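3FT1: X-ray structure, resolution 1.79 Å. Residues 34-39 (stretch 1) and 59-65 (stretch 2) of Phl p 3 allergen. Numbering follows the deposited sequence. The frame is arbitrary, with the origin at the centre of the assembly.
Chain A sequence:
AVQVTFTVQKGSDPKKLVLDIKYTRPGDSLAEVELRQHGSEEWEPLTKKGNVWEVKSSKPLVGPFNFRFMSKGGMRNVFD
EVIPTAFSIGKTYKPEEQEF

Stretch 1 34-39: ELRQHG
Stretch 2 59-65: KPLVGPF

Residues 34-36 are the end of a strand, extended at phi/psi -127/151 (E34), -106/139 (L35) and -119/117 (R36); Q37 (-70/154) and H38 (-61/133) carry on as loop, and G39 turns at 77/10, a positive phi that favours glycine. Stretch 2 is also extended: K59 (-129/160), P60 (-56/140), L61 (-73/144), V62 (-111/116), G63 (-105/-176), a cis peptide, P64 (-66/155) and F65 (-97/137). CA-CA distances are 4.9 Å for H38-G63 and 5.2 Å for Q37-F65, so the pairing runs backward along stretch 2 as stretch 1 advances.

Two hydrogen bonds meet at V62 (chi1 t). Its N donates to Q37 OE1 (2.8 Å, 158°), and its O accepts from H38 N (2.8 Å, 144°). Q37 (m, t, chi3 45°) starts sideways but brings its amide to the V62 backbone; a water donates to both Q37 OE1 and P60 O, 2.6 Å from each.

L35 (t, p) points toward stretch 2, packing CD1 3.5 Å from F65 CB and CD2 4.3 Å from L61 CD2; apolar side chains suit these three buried residues. L61 is m, t; F65 has chi1 -56°, chi2 -68°. An ideal CB on G63 would lie 3.2 Å from F65 CE2, crowding glycine avoids. Exposed H38 (t, chi2 82°) sets CB 3.2 Å from G63 O; a second water links H38 ND1 (3.0 Å) to P64 O (2.9 Å). Together the stretches bury 390 Å².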

# COMPACT_ATOMS: atom_id res chain seq x y z
N GLU A 34 4.04 -4.72 0.90
CA GLU A 34 3.68 -5.66 -0.14
C GLU A 34 2.21 -5.54 -0.48
O GLU A 34 1.40 -5.18 0.36
CB GLU A 34 3.96 -7.10 0.30
CG GLU A 34 5.40 -7.37 0.61
CD GLU A 34 5.56 -8.44 1.66
OE1 GLU A 34 5.03 -8.25 2.77
OE2 GLU A 34 6.21 -9.46 1.37
N LEU A 35 1.89 -5.85 -1.73
CA LEU A 35 0.51 -5.86 -2.20
C LEU A 35 0.01 -7.28 -2.37
O LEU A 35 0.73 -8.15 -2.86
CB LEU A 35 0.45 -5.14 -3.56
CG LEU A 35 -0.81 -5.45 -4.37
CD1 LEU A 35 -1.96 -4.65 -3.80
CD2 LEU A 35 -0.60 -5.13 -5.83
N ARG A 36 -1.23 -7.53 -1.97
CA ARG A 36 -1.90 -8.77 -2.37
C ARG A 36 -3.14 -8.39 -3.17
O ARG A 36 -4.05 -7.72 -2.67
CB ARG A 36 -2.27 -9.63 -1.16
CG ARG A 36 -2.83 -11.00 -1.53
CD ARG A 36 -3.15 -11.85 -0.31
NE ARG A 36 -4.27 -11.32 0.46
CZ ARG A 36 -5.55 -11.39 0.08
NH1 ARG A 36 -5.87 -11.95 -1.07
NH2 ARG A 36 -6.50 -10.89 0.85
N GLN A 37 -3.17 -8.80 -4.43
CA GLN A 37 -4.34 -8.52 -5.26
C GLN A 37 -5.52 -9.35 -4.80
O GLN A 37 -5.36 -10.40 -4.18
CB GLN A 37 -4.03 -8.81 -6.74
CG GLN A 37 -2.82 -8.08 -7.27
CD GLN A 37 -2.64 -8.32 -8.74
OE1 GLN A 37 -3.59 -8.26 -9.51
NE2 GLN A 37 -1.41 -8.62 -9.15
N HIS A 38 -6.72 -8.86 -5.07
CA HIS A 38 -7.92 -9.60 -4.74
C HIS A 38 -7.92 -10.93 -5.49
O HIS A 38 -7.65 -10.98 -6.68
CB HIS A 38 -9.17 -8.80 -5.12
CG HIS A 38 -10.45 -9.51 -4.83
ND1 HIS A 38 -11.04 -9.52 -3.57
CD2 HIS A 38 -11.27 -10.25 -5.62
CE1 HIS A 38 -12.15 -10.22 -3.61
NE2 HIS A 38 -12.32 -10.67 -4.84
N GLY A 39 -8.21 -12.02 -4.77
CA GLY A 39 -8.29 -13.33 -5.39
C GLY A 39 -6.92 -13.92 -5.66
O GLY A 39 -6.78 -14.93 -6.34
N LYS A 59 -0.07 -7.31 -16.28
CA LYS A 59 -1.51 -7.36 -16.50
C LYS A 59 -2.21 -6.40 -15.56
O LYS A 59 -1.65 -6.00 -14.54
CB LYS A 59 -2.03 -8.78 -16.30
CG LYS A 59 -1.62 -9.72 -17.41
CD LYS A 59 -1.65 -11.16 -16.97
CE LYS A 59 -1.11 -12.06 -18.06
NZ LYS A 59 -0.72 -13.39 -17.53
N PRO A 60 -3.45 -6.01 -15.89
CA PRO A 60 -4.15 -5.10 -14.98
C PRO A 60 -4.23 -5.67 -13.57
O PRO A 60 -4.45 -6.87 -13.39
CB PRO A 60 -5.53 -4.96 -15.61
CG PRO A 60 -5.29 -5.22 -17.07
CD PRO A 60 -4.23 -6.27 -17.12
N LEU A 61 -4.04 -4.80 -12.59
CA LEU A 61 -4.10 -5.21 -11.20
C LEU A 61 -5.55 -5.47 -10.81
O LEU A 61 -6.48 -4.79 -11.27
CB LEU A 61 -3.47 -4.12 -10.32
CG LEU A 61 -1.99 -3.86 -10.59
CD1 LEU A 61 -1.55 -2.54 -9.98
CD2 LEU A 61 -1.15 -5.00 -10.05
N VAL A 62 -5.75 -6.46 -9.96
CA VAL A 62 -7.09 -6.84 -9.55
C VAL A 62 -7.31 -6.47 -8.08
O VAL A 62 -6.64 -7.01 -7.19
CB VAL A 62 -7.32 -8.34 -9.76
CG1 VAL A 62 -8.66 -8.76 -9.20
CG2 VAL A 62 -7.21 -8.69 -11.25
N GLY A 63 -8.24 -5.55 -7.85
CA GLY A 63 -8.57 -5.10 -6.51
C GLY A 63 -9.90 -5.66 -6.03
O GLY A 63 -10.53 -6.45 -6.73
N PRO A 64 -10.34 -5.23 -4.83
CA PRO A 64 -9.65 -4.24 -4.00
C PRO A 64 -8.30 -4.74 -3.48
O PRO A 64 -8.09 -5.94 -3.34
CB PRO A 64 -10.63 -4.00 -2.85
CG PRO A 64 -11.54 -5.17 -2.84
CD PRO A 64 -11.61 -5.68 -4.25
N PHE A 65 -7.41 -3.81 -3.18
CA PHE A 65 -6.03 -4.17 -2.88
C PHE A 65 -5.75 -4.25 -1.38
O PHE A 65 -6.19 -3.40 -0.62
CB PHE A 65 -5.09 -3.17 -3.55
CG PHE A 65 -5.29 -3.06 -5.04
CD1 PHE A 65 -4.97 -4.11 -5.87
CD2 PHE A 65 -5.83 -1.91 -5.59
CE1 PHE A 65 -5.17 -4.02 -7.24
CE2 PHE A 65 -6.03 -1.81 -6.96
CZ PHE A 65 -5.69 -2.87 -7.78
O HOH W 1 -3.32 -8.76 -12.03
O HOH W 2 -9.19 -8.13 -1.74